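Local atomic coordinates of chromosome partition protein Smc (Pyrococcus furiosus, PDB entry 5XNS), a protein that is probably required for chromosome condensation and partitioning, and binds ATP in a head domain formed by its N- and C-terminal parts. Residues Ala77-Val82 with Arg103-Pro108; Lys6-Gly11 with Lys19-Phe24; Phe12-Asn17 with Gly384-Val389; Glu99-Arg104 with Trp115-Arg120. All coordinates share one frame; numbering follows the deposited sequence.

In the fold
Contacts 1, 2 and 4 are hairpin pairings within one antiparallel sheet of the head domain. Contacts 1 and 4 share strand 99-106; contacts 1 and 2 meet through neighbouring strands 80-87 and 3-10. Contact 3 brings the loop at 12-17 against strand 386-392 of the mixed sheet, beside the ATP-binding residues. Contacts 1 and 2 bury about half their touching residues, the more open contact 4 only two of eight. A glutamate pairs with basic side chains, firmly in contact 1 and weakly in contact 2; the face on helix 39-49 is apolar in contact 2, largely so (with Arg104) in contact 1. Contact 4 relies on backbone bonds and an asparagine, contact 3 on paired serines.

Contact 1: Ala77-Val82 with Arg103-Pro108; sequences AKYAEV and RRRVYP
Ala80 faces Val106 and Val82 faces Arg104 as hydrogen-bonded antiparallel pairs of the beta hairpin made by strands 80-87 and 99-106. The two short strand segments run at 170° to one another, with axes 4.8 Å apart at closest approach. Reciprocal bonds close each pair, among them Val106 N to Ala80 O at 2.9 Å. Between them Glu81 and Arg105 form a non-hydrogen-bonded pair, their side chains on the face opposite to Ala80 and Val106. That other face is mostly apolar: Ala80 CB meets Val106 CG1 at 3.6 Å, and Val82 and Val106 pack on Phe48 of helix 39-49. Arg104, also on it, sends its guanidinium away to Gly52 O.

Glu81 runs alongside Arg105 because its chain is extended, chi1 -178° setting CG opposite the backbone N. Arg105 NE donates to Glu81 OE2 at 3.0 Å, in the guanidinium plane but from above the carboxylate plane. The same oxygen has a long salt bridge to Arg103 NE at 3.7 Å. The Arg105 guanidinium also lies flat on the Tyr79 ring, planes 19° apart, while Tyr79 OH bonds to Lys10 NZ. An alanine in place of Arg105 would probably leave Glu81 with just the long Arg103 pairing across this contact and strip Tyr79 of its stacked cation. Arg105 NH2 also makes a weak bond, 3.4 Å long, to Tyr107 OH, which lies at the guanidinium edge, in its plane.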
loop_
_atom_site.group_PDB
_atom_site.type_symbol
_atom_site.label_atom_id
_atom_site.label_comp_id
_atom_site.label_asym_id
_atom_site.label_seq_id
_atom_site.Cartn_x
_atom_site.Cartn_y
_atom_site.Cartn_z
ATOM N N ALA A 77 16.026 -23.790 0.393
ATOM C CA ALA A 77 16.027 -23.219 1.728
ATOM C C ALA A 77 15.189 -24.091 2.650
ATOM O O ALA A 77 14.252 -24.770 2.220
ATOM C CB ALA A 77 15.467 -21.788 1.716
ATOM N N LYS A 78 15.537 -24.062 3.930
ATOM C CA LYS A 78 14.738 -24.728 4.948
ATOM C C LYS A 78 13.443 -23.974 5.228
ATOM O O LYS A 78 12.484 -24.566 5.740
ATOM C CB LYS A 78 15.550 -24.857 6.247
ATOM C CG LYS A 78 16.908 -25.587 6.108
ATOM C CD LYS A 78 16.737 -26.982 5.533
ATOM C CE LYS A 78 18.086 -27.634 5.201
ATOM N NZ LYS A 78 17.902 -28.999 4.607
ATOM N N TYR A 79 13.397 -22.684 4.904
ATOM C CA TYR A 79 12.251 -21.846 5.219
ATOM C C TYR A 79 12.394 -20.541 4.453
ATOM O O TYR A 79 13.497 -20.149 4.066
ATOM C CB TYR A 79 12.145 -21.582 6.722
ATOM C CG TYR A 79 13.406 -20.986 7.304
ATOM C CD1 TYR A 79 13.645 -19.614 7.235
ATOM C CD2 TYR A 79 14.366 -21.791 7.917
ATOM C CE1 TYR A 79 14.792 -19.060 7.755
ATOM C CE2 TYR A 79 15.517 -21.242 8.450
ATOM C CZ TYR A 79 15.725 -19.874 8.355
ATOM O OH TYR A 79 16.867 -19.314 8.873
ATOM N N ALA A 80 11.264 -19.892 4.210
ATOM C CA ALA A 80 11.267 -18.551 3.647
ATOM C C ALA A 80 11.194 -17.552 4.783
ATOM O O ALA A 80 10.440 -17.746 5.742
ATOM C CB ALA A 80 10.087 -18.349 2.689
ATOM N N GLU A 81 11.981 -16.484 4.681
ATOM C CA GLU A 81 11.961 -15.457 5.710
ATOM C C GLU A 81 11.949 -14.065 5.096
ATOM O O GLU A 81 12.686 -13.793 4.147
ATOM C CB GLU A 81 13.162 -15.582 6.632
ATOM C CG GLU A 81 13.157 -14.553 7.744
ATOM C CD GLU A 81 14.421 -14.617 8.569
ATOM O OE1 GLU A 81 15.514 -14.371 7.995
ATOM O OE2 GLU A 81 14.311 -14.929 9.777
ATOM N N VAL A 82 11.120 -13.181 5.651
ATOM C CA VAL A 82 11.119 -11.769 5.279
ATOM C C VAL A 82 11.051 -10.921 6.545
ATOM O O VAL A 82 10.233 -11.181 7.436
ATOM C CB VAL A 82 9.949 -11.422 4.340
ATOM C CG1 VAL A 82 9.941 -9.918 4.078
ATOM C CG2 VAL A 82 10.028 -12.225 3.017
ATOM N N ARG A 103 9.042 -9.643 11.372
ATOM C CA ARG A 103 9.718 -10.745 10.709
ATOM C C ARG A 103 8.740 -11.904 10.613
ATOM O O ARG A 103 8.039 -12.195 11.583
ATOM C CB ARG A 103 10.978 -11.139 11.484
ATOM C CG ARG A 103 11.717 -12.379 10.983
ATOM C CD ARG A 103 13.052 -12.557 11.738
ATOM N NE ARG A 103 14.059 -11.595 11.282
ATOM C CZ ARG A 103 14.436 -10.498 11.948
ATOM N NH1 ARG A 103 13.913 -10.204 13.143
ATOM N NH2 ARG A 103 15.352 -9.690 11.419
ATOM N N ARG A 104 8.649 -12.527 9.437
ATOM C CA ARG A 104 7.846 -13.728 9.258
ATOM C C ARG A 104 8.685 -14.819 8.603
ATOM O O ARG A 104 9.461 -14.547 7.680
ATOM C CB ARG A 104 6.592 -13.464 8.415
ATOM C CG ARG A 104 5.742 -14.696 8.169
ATOM C CD ARG A 104 4.582 -14.391 7.232
ATOM N NE ARG A 104 3.793 -15.582 6.928
ATOM C CZ ARG A 104 2.723 -15.603 6.130
ATOM N NH1 ARG A 104 2.297 -14.486 5.543
ATOM N NH2 ARG A 104 2.082 -16.747 5.921
ATOM N N ARG A 105 8.534 -16.051 9.094
ATOM C CA ARG A 105 9.064 -17.246 8.439
ATOM C C ARG A 105 7.934 -18.207 8.120
ATOM O O ARG A 105 7.030 -18.402 8.940
ATOM C CB ARG A 105 10.052 -18.015 9.309
ATOM C CG ARG A 105 11.338 -17.345 9.566
ATOM C CD ARG A 105 12.205 -18.270 10.414
ATOM N NE ARG A 105 13.475 -17.628 10.697
ATOM C CZ ARG A 105 14.415 -18.155 11.462
ATOM N NH1 ARG A 105 15.537 -17.484 11.662
ATOM N NH2 ARG A 105 14.216 -19.341 12.029
ATOM N N VAL A 106 8.013 -18.854 6.960
ATOM C CA VAL A 106 7.117 -19.950 6.635
ATOM C C VAL A 106 7.962 -21.187 6.326
ATOM O O VAL A 106 9.059 -21.084 5.767
ATOM C CB VAL A 106 6.168 -19.568 5.471
ATOM C CG1 VAL A 106 6.942 -19.319 4.191
ATOM C CG2 VAL A 106 5.102 -20.629 5.268
ATOM N N TYR A 107 7.467 -22.346 6.723
ATOM C CA TYR A 107 8.206 -23.601 6.636
ATOM C C TYR A 107 7.538 -24.551 5.647
ATOM O O TYR A 107 6.367 -24.366 5.292
ATOM C CB TYR A 107 8.282 -24.255 8.024
ATOM C CG TYR A 107 9.143 -23.506 9.028
ATOM C CD1 TYR A 107 10.502 -23.777 9.136
ATOM C CD2 TYR A 107 8.599 -22.534 9.882
ATOM C CE1 TYR A 107 11.306 -23.110 10.054
ATOM C CE2 TYR A 107 9.409 -21.858 10.811
ATOM C CZ TYR A 107 10.763 -22.162 10.886
ATOM O OH TYR A 107 11.604 -21.526 11.784
ATOM N N PRO A 108 8.252 -25.574 5.159
ATOM C CA PRO A 108 7.625 -26.480 4.181
ATOM C C PRO A 108 6.360 -27.153 4.704
ATOM O O PRO A 108 5.486 -27.513 3.901
ATOM C CB PRO A 108 8.735 -27.504 3.881
ATOM C CG PRO A 108 9.996 -26.799 4.213
ATOM C CD PRO A 108 9.670 -25.917 5.391
#

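Contact 2: Lys6-Gly11 with Lys19-Phe24; sequences KLELKG and KVVIPF
Glu8 lies between two lysines, Lys6 of its own strand and Lys19 across the pairing. Its OE1 receives a weak bond from Lys19 NZ at 3.4 Å and its OE2 another from Lys6 NZ at 3.3 Å, which together make a salt-bridge network. Lys19 reaches across because its chain bends at chi3 (-72°), bringing NZ to the carboxylate. Val21 lies alongside Glu8 on this face, its CG1 3.6 Å from Lys6 CD and its CG2 4.0 Å from Glu8 OE2.

On the opposite face the contacts are apolar. Leu9 CD1 touches Ile22 CD1 at 3.5 Å, and the Phe24 ring presents its edge to Leu7, CE2 to CB 3.8 Å.

Backbone bonds set this register: Leu7 pairs with Ile22 and Leu9 with Val20, with Ile22 N to Leu7 O at 2.8 Å. Further out, Leu7 and Ile22 rest on Ile42 and Leu9 on Ala45 of helix 39-49, while Tyr85 adds a cation-pi contact to Lys6. Pro23 packs against Phe62 of the Segregation and condensation protein A chain. This is the outer antiparallel beta hairpin of the SMC head, an ABC-type ATPase domain, with its apolar face turned to the helix that begins in the ATP-binding loop.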
loop_
_atom_site.group_PDB
_atom_site.type_symbol
_atom_site.label_atom_id
_atom_site.label_comp_id
_atom_site.label_asym_id
_atom_site.label_seq_id
_atom_site.Cartn_x
_atom_site.Cartn_y
_atom_site.Cartn_z
ATOM N N LYS A 6 13.914 -0.535 5.165
ATOM C CA LYS A 6 14.481 -1.588 4.346
ATOM C C LYS A 6 13.653 -2.856 4.514
ATOM O O LYS A 6 12.800 -2.967 5.403
ATOM C CB LYS A 6 15.948 -1.835 4.695
ATOM C CG LYS A 6 16.181 -2.288 6.118
ATOM C CD LYS A 6 17.656 -2.631 6.336
ATOM C CE LYS A 6 17.937 -2.967 7.786
ATOM N NZ LYS A 6 19.378 -3.201 7.989
ATOM N N LEU A 7 13.919 -3.801 3.617
ATOM C CA LEU A 7 13.283 -5.105 3.571
ATOM C C LEU A 7 14.409 -6.122 3.444
ATOM O O LEU A 7 15.311 -5.939 2.620
ATOM C CB LEU A 7 12.320 -5.180 2.378
ATOM C CG LEU A 7 11.300 -6.296 2.226
ATOM C CD1 LEU A 7 10.213 -6.230 3.317
ATOM C CD2 LEU A 7 10.691 -6.209 0.825
ATOM N N GLU A 8 14.391 -7.159 4.280
ATOM C CA GLU A 8 15.382 -8.231 4.212
ATOM C C GLU A 8 14.685 -9.526 3.820
ATOM O O GLU A 8 13.676 -9.901 4.423
ATOM C CB GLU A 8 16.128 -8.391 5.541
ATOM C CG GLU A 8 16.814 -7.090 5.988
ATOM C CD GLU A 8 17.715 -7.243 7.208
ATOM O OE1 GLU A 8 17.472 -8.160 8.036
ATOM O OE2 GLU A 8 18.645 -6.406 7.350
ATOM N N LEU A 9 15.211 -10.181 2.791
ATOM C CA LEU A 9 14.639 -11.391 2.218
ATOM C C LEU A 9 15.674 -12.496 2.312
ATOM O O LEU A 9 16.845 -12.273 1.979
ATOM C CB LEU A 9 14.248 -11.181 0.748
ATOM C CG LEU A 9 13.005 -10.320 0.471
ATOM C CD1 LEU A 9 13.336 -8.864 0.618
ATOM C CD2 LEU A 9 12.457 -10.610 -0.920
ATOM N N LYS A 10 15.246 -13.684 2.747
ATOM C CA LYS A 10 16.142 -14.844 2.794
ATOM C C LYS A 10 15.323 -16.090 2.505
ATOM O O LYS A 10 14.370 -16.377 3.235
ATOM C CB LYS A 10 16.838 -14.975 4.151
ATOM C CG LYS A 10 18.136 -15.809 4.080
ATOM C CD LYS A 10 18.807 -15.961 5.431
ATOM C CE LYS A 10 17.997 -16.872 6.345
ATOM N NZ LYS A 10 18.772 -17.327 7.543
ATOM N N GLY A 11 15.686 -16.814 1.446
ATOM C CA GLY A 11 14.945 -18.012 1.100
ATOM C C GLY A 11 13.548 -17.773 0.571
ATOM O O GLY A 11 12.727 -18.695 0.592
ATOM N N LYS A 19 21.075 -13.638 2.637
ATOM C CA LYS A 19 20.137 -12.539 2.890
ATOM C C LYS A 19 20.345 -11.389 1.905
ATOM O O LYS A 19 21.477 -10.984 1.644
ATOM C CB LYS A 19 20.317 -12.053 4.331
ATOM C CG LYS A 19 19.610 -10.781 4.698
ATOM C CD LYS A 19 20.076 -10.260 6.055
ATOM C CE LYS A 19 19.562 -11.120 7.204
ATOM N NZ LYS A 19 19.844 -10.484 8.535
ATOM N N VAL A 20 19.247 -10.884 1.333
ATOM C CA VAL A 20 19.281 -9.759 0.394
ATOM C C VAL A 20 18.562 -8.575 1.042
ATOM O O VAL A 20 17.419 -8.707 1.501
ATOM C CB VAL A 20 18.661 -10.138 -0.963
ATOM C CG1 VAL A 20 18.442 -8.907 -1.828
ATOM C CG2 VAL A 20 19.576 -11.129 -1.703
ATOM N N VAL A 21 19.242 -7.430 1.122
ATOM C CA VAL A 21 18.703 -6.237 1.771
ATOM C C VAL A 21 18.308 -5.228 0.706
ATOM O O VAL A 21 19.132 -4.842 -0.132
ATOM C CB VAL A 21 19.695 -5.599 2.749
ATOM C CG1 VAL A 21 18.982 -4.450 3.499
ATOM C CG2 VAL A 21 20.256 -6.651 3.711
ATOM N N ILE A 22 17.055 -4.791 0.753
ATOM C CA ILE A 22 16.484 -3.849 -0.196
ATOM C C ILE A 22 16.228 -2.536 0.549
ATOM O O ILE A 22 15.313 -2.464 1.379
ATOM C CB ILE A 22 15.202 -4.405 -0.828
ATOM C CG1 ILE A 22 15.585 -5.589 -1.721
ATOM C CG2 ILE A 22 14.492 -3.337 -1.655
ATOM C CD1 ILE A 22 14.534 -6.619 -1.812
ATOM N N PRO A 23 17.033 -1.503 0.324
ATOM C CA PRO A 23 16.815 -0.220 0.995
ATOM C C PRO A 23 15.810 0.614 0.209
ATOM O O PRO A 23 15.577 0.393 -0.979
ATOM C CB PRO A 23 18.211 0.419 0.961
ATOM C CG PRO A 23 18.768 -0.057 -0.370
ATOM C CD PRO A 23 18.178 -1.449 -0.604
ATOM N N PHE A 24 15.200 1.569 0.899
ATOM C CA PHE A 24 14.143 2.369 0.297
ATOM C C PHE A 24 14.367 3.852 0.540
ATOM O O PHE A 24 14.871 4.266 1.593
ATOM C CB PHE A 24 12.753 1.985 0.850
ATOM C CG PHE A 24 12.293 0.630 0.425
ATOM C CD1 PHE A 24 11.834 0.422 -0.864
ATOM C CD2 PHE A 24 12.313 -0.432 1.306
ATOM C CE1 PHE A 24 11.414 -0.829 -1.273
ATOM C CE2 PHE A 24 11.883 -1.697 0.904
ATOM C CZ PHE A 24 11.436 -1.890 -0.383
#

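Contact 3: Phe12-Asn17 with Gly384-Val389; sequences FKSYGN and GVSKVV
Ser14, in the type II' beta turn from Phe12 to Tyr15, meets Ser386 of strand 386-392, so the loop after strand 3-10 docks on the strand that is outermost in the mixed sheet within this chain. The tight part is built round Ser386. Its N donates to Ser14 O at 2.9 Å, and Ser14 OG donates to Ser386 OG at 2.7 Å. Ser386 CB lies over the Tyr15 ring, 3.6 Å from the centroid and 17° off the normal, a CH-pi contact. These groups border the ATP-binding P-loop: Asn41 ND2 bonds Ser14 OG, Ser386 OG bonds Ser37 O, and Tyr15 OH bonds Gly38 O.

Beyond this cluster the fit is looser. Val388 CG1 approaches the edge of the Tyr15 ring, 4.4 Å from Tyr15 CE2, and Lys387, whose CB points away from the loop, forms a salt bridge with Glu49 of the Segregation and condensation protein A chain. The fit tightens again at the other end, where Val385 CG1 lies 3.7 Å from Gly16 N and would crowd any beta carbon on Gly16.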
loop_
_atom_site.group_PDB
_atom_site.type_symbol
_atom_site.label_atom_id
_atom_site.label_comp_id
_atom_site.label_asym_id
_atom_site.label_seq_id
_atom_site.Cartn_x
_atom_site.Cartn_y
_atom_site.Cartn_z
ATOM N N PHE A 12 13.246 -16.566 0.092
ATOM C CA PHE A 12 11.890 -16.195 -0.315
ATOM C C PHE A 12 11.824 -16.127 -1.829
ATOM O O PHE A 12 12.521 -15.311 -2.445
ATOM C CB PHE A 12 11.480 -14.854 0.294
ATOM C CG PHE A 12 10.091 -14.414 -0.076
ATOM C CD1 PHE A 12 8.994 -14.812 0.686
ATOM C CD2 PHE A 12 9.874 -13.603 -1.178
ATOM C CE1 PHE A 12 7.709 -14.395 0.354
ATOM C CE2 PHE A 12 8.590 -13.191 -1.514
ATOM C CZ PHE A 12 7.513 -13.588 -0.761
ATOM N N LYS A 13 10.987 -16.987 -2.420
ATOM C CA LYS A 13 10.808 -17.115 -3.860
ATOM C C LYS A 13 12.156 -17.116 -4.578
ATOM O O LYS A 13 12.971 -18.004 -4.320
ATOM C CB LYS A 13 9.849 -16.031 -4.367
ATOM C CG LYS A 13 8.508 -16.105 -3.609
ATOM C CD LYS A 13 7.402 -15.250 -4.201
ATOM C CE LYS A 13 7.001 -15.751 -5.565
ATOM N NZ LYS A 13 5.869 -14.934 -6.117
ATOM N N SER A 14 12.427 -16.148 -5.461
ATOM C CA SER A 14 13.660 -16.218 -6.253
ATOM C C SER A 14 14.882 -15.680 -5.511
ATOM O O SER A 14 15.952 -15.574 -6.118
ATOM C CB SER A 14 13.490 -15.469 -7.575
ATOM O OG SER A 14 13.284 -14.075 -7.348
ATOM N N TYR A 15 14.750 -15.329 -4.232
ATOM C CA TYR A 15 15.847 -14.776 -3.442
ATOM C C TYR A 15 16.452 -15.899 -2.603
ATOM O O TYR A 15 15.742 -16.562 -1.835
ATOM C CB TYR A 15 15.357 -13.611 -2.573
ATOM C CG TYR A 15 14.974 -12.421 -3.434
ATOM C CD1 TYR A 15 13.728 -12.358 -4.061
ATOM C CD2 TYR A 15 15.874 -11.384 -3.676
ATOM C CE1 TYR A 15 13.385 -11.265 -4.894
ATOM C CE2 TYR A 15 15.531 -10.300 -4.501
ATOM C CZ TYR A 15 14.291 -10.255 -5.099
ATOM O OH TYR A 15 13.943 -9.202 -5.916
ATOM N N GLY A 16 17.757 -16.111 -2.750
ATOM C CA GLY A 16 18.392 -17.330 -2.290
ATOM C C GLY A 16 18.735 -17.310 -0.815
ATOM O O GLY A 16 18.201 -16.523 -0.026
ATOM N N ASN A 17 19.677 -18.185 -0.450
ATOM C CA ASN A 17 20.006 -18.445 0.951
ATOM C C ASN A 17 20.863 -17.368 1.587
ATOM O O ASN A 17 20.976 -17.345 2.814
ATOM C CB ASN A 17 20.713 -19.795 1.077
ATOM C CG ASN A 17 19.800 -20.948 0.730
ATOM O OD1 ASN A 17 18.687 -21.040 1.248
ATOM N ND2 ASN A 17 20.249 -21.814 -0.164
ATOM N N GLY A 384 19.511 -18.291 -11.512
ATOM C CA GLY A 384 18.294 -18.583 -10.784
ATOM C C GLY A 384 18.182 -17.914 -9.436
ATOM O O GLY A 384 17.328 -18.305 -8.638
ATOM N N VAL A 385 19.009 -16.911 -9.153
ATOM C CA VAL A 385 18.980 -16.211 -7.877
ATOM C C VAL A 385 18.912 -14.709 -8.149
ATOM O O VAL A 385 19.692 -14.181 -8.953
ATOM C CB VAL A 385 20.205 -16.565 -7.014
ATOM C CG1 VAL A 385 20.104 -15.908 -5.654
ATOM C CG2 VAL A 385 20.330 -18.092 -6.855
ATOM N N SER A 386 17.979 -14.026 -7.494
ATOM C CA SER A 386 17.823 -12.591 -7.697
ATOM C C SER A 386 18.809 -11.818 -6.834
ATOM O O SER A 386 19.026 -12.154 -5.667
ATOM C CB SER A 386 16.392 -12.148 -7.366
ATOM O OG SER A 386 15.456 -12.727 -8.261
ATOM N N LYS A 387 19.382 -10.757 -7.398
ATOM C CA LYS A 387 20.237 -9.872 -6.620
ATOM C C LYS A 387 19.966 -8.424 -7.020
ATOM O O LYS A 387 19.384 -8.149 -8.075
ATOM C CB LYS A 387 21.716 -10.243 -6.808
ATOM C CG LYS A 387 22.226 -10.018 -8.220
ATOM C CD LYS A 387 23.120 -8.788 -8.258
ATOM C CE LYS A 387 23.603 -8.498 -9.663
ATOM N NZ LYS A 387 24.128 -7.112 -9.739
ATOM N N VAL A 388 20.401 -7.489 -6.168
ATOM C CA VAL A 388 20.002 -6.095 -6.320
ATOM C C VAL A 388 21.209 -5.168 -6.330
ATOM O O VAL A 388 22.257 -5.448 -5.737
ATOM C CB VAL A 388 18.999 -5.642 -5.225
ATOM C CG1 VAL A 388 17.874 -6.662 -5.067
ATOM C CG2 VAL A 388 19.703 -5.385 -3.904
ATOM N N VAL A 389 21.030 -4.038 -7.008
ATOM C CA VAL A 389 21.986 -2.941 -7.066
ATOM C C VAL A 389 21.205 -1.657 -6.829
ATOM O O VAL A 389 20.137 -1.464 -7.427
ATOM C CB VAL A 389 22.697 -2.905 -8.435
ATOM C CG1 VAL A 389 23.566 -1.657 -8.559
ATOM C CG2 VAL A 389 23.513 -4.185 -8.643
#

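Contact 4: Glu99-Arg104 with Trp115-Arg120; sequences EVVIRR and WLNGRR
Trp115 and Arg103 form a hydrogen-bonded antiparallel pair in the hairpin of strands 99-106 and 112-116, with Trp115 N to Arg103 O at 2.9 Å and Arg103 N returning a bond to Trp115 O. The indole presents its edge to the strand: Arg103 O lies in the ring plane, and Trp115 CE3 is 3.9 Å from Arg103 CG.

Leu116 follows, in a non-hydrogen-bonded pair with Ile102. Its CD2 crosses to Val100 CG1 at 3.8 Å, also meeting Val101 O, and Leu116 touches Ile126 of helix 123-132.

Asn117 then grips Val101 twice. Its N donates to Val101 O at 2.9 Å in an almost straight bond (176°), and its OD1 accepts from Val101 N at 2.7 Å, the donor standing 40° above the amide plane. With CG anti to the carbonyl carbon (chi1 -70°), the amide reaches along the strand to that N-H. A leucine in its place would probably leave Val101 N without this acceptor and lose that tie between turn and strand.

Asn117 and Gly118 are the central residues of the type I' turn from Leu116 to Arg119, which is closed by Arg119 N to Leu116 O at 3.0 Å. Arg120 then doubles back, placing CD over one face of the Trp115 ring. Asn117 OD1 thus stands in for a backbone carbonyl just where the chain leaves the strand, extending the pairing by one bond into the turn.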
loop_
_atom_site.group_PDB
_atom_site.type_symbol
_atom_site.label_atom_id
_atom_site.label_comp_id
_atom_site.label_asym_id
_atom_site.label_seq_id
_atom_site.Cartn_x
_atom_site.Cartn_y
_atom_site.Cartn_z
ATOM N N GLU A 99 12.535 2.118 15.937
ATOM C CA GLU A 99 12.468 1.166 14.844
ATOM C C GLU A 99 11.536 0.039 15.237
ATOM O O GLU A 99 11.599 -0.463 16.361
ATOM C CB GLU A 99 13.851 0.623 14.521
ATOM C CG GLU A 99 13.946 0.000 13.165
ATOM C CD GLU A 99 15.365 -0.381 12.829
ATOM O OE1 GLU A 99 15.908 -1.291 13.498
ATOM O OE2 GLU A 99 15.948 0.231 11.905
ATOM N N VAL A 100 10.657 -0.341 14.319
ATOM C CA VAL A 100 9.789 -1.492 14.500
ATOM C C VAL A 100 10.163 -2.509 13.433
ATOM O O VAL A 100 10.177 -2.181 12.235
ATOM C CB VAL A 100 8.306 -1.106 14.412
ATOM C CG1 VAL A 100 7.445 -2.353 14.267
ATOM C CG2 VAL A 100 7.899 -0.277 15.630
ATOM N N VAL A 101 10.501 -3.723 13.860
ATOM C CA VAL A 101 10.870 -4.803 12.953
ATOM C C VAL A 101 9.802 -5.888 13.026
ATOM O O VAL A 101 9.480 -6.391 14.110
ATOM C CB VAL A 101 12.261 -5.366 13.279
ATOM C CG1 VAL A 101 12.679 -6.395 12.227
ATOM C CG2 VAL A 101 13.267 -4.230 13.341
ATOM N N ILE A 102 9.231 -6.225 11.879
ATOM C CA ILE A 102 8.336 -7.365 11.753
ATOM C C ILE A 102 9.040 -8.404 10.898
ATOM O O ILE A 102 9.611 -8.075 9.849
ATOM C CB ILE A 102 6.981 -6.962 11.153
ATOM C CG1 ILE A 102 6.292 -5.978 12.100
ATOM C CG2 ILE A 102 6.110 -8.205 10.936
ATOM C CD1 ILE A 102 5.097 -5.259 11.510
ATOM N N ARG A 103 9.042 -9.643 11.372
ATOM C CA ARG A 103 9.718 -10.745 10.709
ATOM C C ARG A 103 8.740 -11.904 10.613
ATOM O O ARG A 103 8.039 -12.195 11.583
ATOM C CB ARG A 103 10.978 -11.139 11.484
ATOM C CG ARG A 103 11.717 -12.379 10.983
ATOM C CD ARG A 103 13.052 -12.557 11.738
ATOM N NE ARG A 103 14.059 -11.595 11.282
ATOM C CZ ARG A 103 14.436 -10.498 11.948
ATOM N NH1 ARG A 103 13.913 -10.204 13.143
ATOM N NH2 ARG A 103 15.352 -9.690 11.419
ATOM N N ARG A 104 8.649 -12.527 9.437
ATOM C CA ARG A 104 7.846 -13.728 9.258
ATOM C C ARG A 104 8.685 -14.819 8.603
ATOM O O ARG A 104 9.461 -14.547 7.680
ATOM C CB ARG A 104 6.592 -13.464 8.415
ATOM C CG ARG A 104 5.742 -14.696 8.169
ATOM C CD ARG A 104 4.582 -14.391 7.232
ATOM N NE ARG A 104 3.793 -15.582 6.928
ATOM C CZ ARG A 104 2.723 -15.603 6.130
ATOM N NH1 ARG A 104 2.297 -14.486 5.543
ATOM N NH2 ARG A 104 2.082 -16.747 5.921
ATOM N N TRP A 115 7.739 -12.488 14.423
ATOM C CA TRP A 115 8.464 -11.779 15.468
ATOM C C TRP A 115 8.158 -10.284 15.389
ATOM O O TRP A 115 8.059 -9.712 14.296
ATOM C CB TRP A 115 9.958 -11.992 15.342
ATOM C CG TRP A 115 10.416 -13.395 15.657
ATOM C CD1 TRP A 115 10.961 -13.829 16.826
ATOM C CD2 TRP A 115 10.386 -14.530 14.785
ATOM N NE1 TRP A 115 11.275 -15.161 16.742
ATOM C CE2 TRP A 115 10.932 -15.618 15.498
ATOM C CE3 TRP A 115 9.954 -14.731 13.472
ATOM C CZ2 TRP A 115 11.047 -16.894 14.946
ATOM C CZ3 TRP A 115 10.069 -15.995 12.923
ATOM C CH2 TRP A 115 10.613 -17.065 13.661
ATOM N N LEU A 116 8.027 -9.653 16.552
ATOM C CA LEU A 116 7.888 -8.208 16.668
ATOM C C LEU A 116 9.079 -7.734 17.488
ATOM O O LEU A 116 9.187 -8.072 18.672
ATOM C CB LEU A 116 6.563 -7.833 17.336
ATOM C CG LEU A 116 5.864 -6.523 16.965
ATOM C CD1 LEU A 116 5.088 -5.986 18.158
ATOM C CD2 LEU A 116 6.820 -5.477 16.408
ATOM N N ASN A 117 9.974 -6.977 16.858
ATOM C CA ASN A 117 11.192 -6.487 17.503
ATOM C C ASN A 117 11.862 -7.585 18.320
ATOM O O ASN A 117 12.130 -7.431 19.513
ATOM C CB ASN A 117 10.897 -5.273 18.384
ATOM C CG ASN A 117 10.543 -4.046 17.577
ATOM O OD1 ASN A 117 11.136 -3.788 16.523
ATOM N ND2 ASN A 117 9.574 -3.275 18.062
ATOM N N GLY A 118 12.096 -8.726 17.673
ATOM C CA GLY A 118 12.811 -9.826 18.276
ATOM C C GLY A 118 11.976 -10.782 19.110
ATOM O O GLY A 118 12.378 -11.932 19.290
ATOM N N ARG A 119 10.831 -10.344 19.630
ATOM C CA ARG A 119 9.981 -11.209 20.440
ATOM C C ARG A 119 8.917 -11.874 19.574
ATOM O O ARG A 119 8.347 -11.238 18.685
ATOM C CB ARG A 119 9.307 -10.412 21.559
ATOM C CG ARG A 119 10.258 -9.590 22.433
ATOM C CD ARG A 119 11.164 -10.465 23.298
ATOM N NE ARG A 119 11.739 -9.721 24.425
ATOM C CZ ARG A 119 12.446 -10.275 25.411
ATOM N NH1 ARG A 119 12.675 -11.585 25.417
ATOM N NH2 ARG A 119 12.926 -9.520 26.396
ATOM N N ARG A 120 8.644 -13.156 19.842
ATOM C CA ARG A 120 7.606 -13.871 19.102
ATOM C C ARG A 120 6.254 -13.193 19.282
ATOM O O ARG A 120 5.973 -12.581 20.316
ATOM C CB ARG A 120 7.503 -15.326 19.559
ATOM C CG ARG A 120 8.574 -16.228 19.002
ATOM C CD ARG A 120 8.408 -16.402 17.481
ATOM N NE ARG A 120 7.423 -17.414 17.093
ATOM C CZ ARG A 120 7.614 -18.730 17.226
ATOM N NH1 ARG A 120 8.751 -19.194 17.757
ATOM N NH2 ARG A 120 6.661 -19.581 16.844
#